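Local coordinates for packaging enzyme P4 (Pseudomonas phage phi6, PDB 4BLO), which hydrolyses ATP as a hexameric RecA-like helicase motor that probably drives viral RNA into the phage procapsid, at the interface of chains A and B. Residues are numbered along the deposited sequence; one frame, centred on the assembly and turned at random. Chains: chain A/B, Packaging enzyme P4.

The interface of chains A and B. Residues chain A 102-104; chain B 62, 65, 156, 163.
The imidazole of B:His163 lies with one face against the loop A:Gly102 to A:Ala104. The carbonyl oxygen of A:Gly102 sits 3.7 Å above the ring plane, shifted toward the rim rather than over the centre. CD2 of the ring meets CA of A:Gly102 at 3.7 Å, whereas CA of A:Ala104 lies beyond the rim on that same side and meets CE1 obliquely at 3.8 Å. CG of B:His163 is anti to its own carbonyl carbon (chi1 -63°), and chi2 of 98° turns the ring to present this flat side. Within chain B, NE2 donates a hydrogen bond to carboxylate OD1 of B:Asp156 over 2.7 Å, nearly in the ring plane and through the lone pair of OD1 that points away from OD2; the bond is somewhat bent, 148° at the hydrogen. It should restrain ring rotation, and the carboxylate may favour a proton on NE2. B:Asp156 thus steadies the ring and also touches the loop itself, its methylene CB lying 3.3 Å from the carbonyl oxygen of A:Leu103. The main-chain oxygens of A:Ala104 and B:Asp156 approach to 3.1 Å; as both can only accept, this is a doubtful detail at 2.8 Å resolution and not a bond. At the alanine end, methyl CB of A:Ala104 points at the fork of B:Val62, nearer CG1 (3.6 Å) than CG2. Through a chain bent at chi2 and chi3, B:Arg65 points its NH2 tip toward the carbonyl oxygen of A:Gly102, still 4.1 Å away, a loose polar approach. Contact across the chains here is mainly van der Waals. On this small patch a loop of one subunit rests against its neighbour, which probably helps hold adjacent subunits together in the P4 hexamer ring.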
# COMPACT_ATOMS: atom_id res chain seq x y z
N GLY A 102 -2.36 26.35 -21.00
CA GLY A 102 -1.30 26.90 -21.83
C GLY A 102 -1.62 28.31 -22.31
O GLY A 102 -2.73 28.80 -22.12
N LEU A 103 -0.61 28.96 -22.92
CA LEU A 103 -0.71 30.31 -23.45
C LEU A 103 -1.08 30.29 -24.94
O LEU A 103 -0.36 29.71 -25.76
CB LEU A 103 0.60 31.07 -23.26
CG LEU A 103 0.66 32.22 -22.25
CD1 LEU A 103 1.91 33.01 -22.45
CD2 LEU A 103 -0.53 33.16 -22.37
N ALA A 104 -2.19 30.94 -25.29
CA ALA A 104 -2.65 31.03 -26.67
C ALA A 104 -1.71 31.94 -27.50
O ALA A 104 -1.52 31.71 -28.70
CB ALA A 104 -4.07 31.56 -26.71
N VAL B 62 -9.21 29.75 -29.31
CA VAL B 62 -9.14 30.52 -28.07
C VAL B 62 -10.54 30.96 -27.63
O VAL B 62 -10.82 30.98 -26.44
CB VAL B 62 -8.23 31.77 -28.22
CG1 VAL B 62 -7.65 32.19 -26.87
CG2 VAL B 62 -7.11 31.54 -29.22
N ARG B 65 -13.07 28.01 -26.04
CA ARG B 65 -12.69 27.24 -24.86
C ARG B 65 -13.89 27.25 -23.87
O ARG B 65 -14.58 28.27 -23.78
CB ARG B 65 -11.35 27.71 -24.23
CG ARG B 65 -11.40 28.99 -23.43
CD ARG B 65 -10.25 29.92 -23.74
NE ARG B 65 -8.96 29.40 -23.29
CZ ARG B 65 -7.90 30.17 -23.05
NH1 ARG B 65 -7.98 31.49 -23.21
NH2 ARG B 65 -6.76 29.63 -22.64
N ASP B 156 0.76 25.83 -29.54
CA ASP B 156 -0.08 26.67 -28.69
C ASP B 156 -0.46 28.00 -29.39
O ASP B 156 -1.48 28.58 -29.03
CB ASP B 156 0.64 26.94 -27.35
CG ASP B 156 0.85 25.68 -26.54
OD1 ASP B 156 -0.11 25.23 -25.88
OD2 ASP B 156 1.97 25.12 -26.58
N HIS B 163 -7.11 25.58 -25.26
CA HIS B 163 -6.45 25.30 -24.00
C HIS B 163 -7.44 25.05 -22.89
O HIS B 163 -8.20 25.93 -22.49
CB HIS B 163 -5.48 26.42 -23.63
CG HIS B 163 -4.37 26.56 -24.61
ND1 HIS B 163 -4.42 27.51 -25.61
CD2 HIS B 163 -3.24 25.82 -24.75
CE1 HIS B 163 -3.31 27.35 -26.31
NE2 HIS B 163 -2.57 26.34 -25.83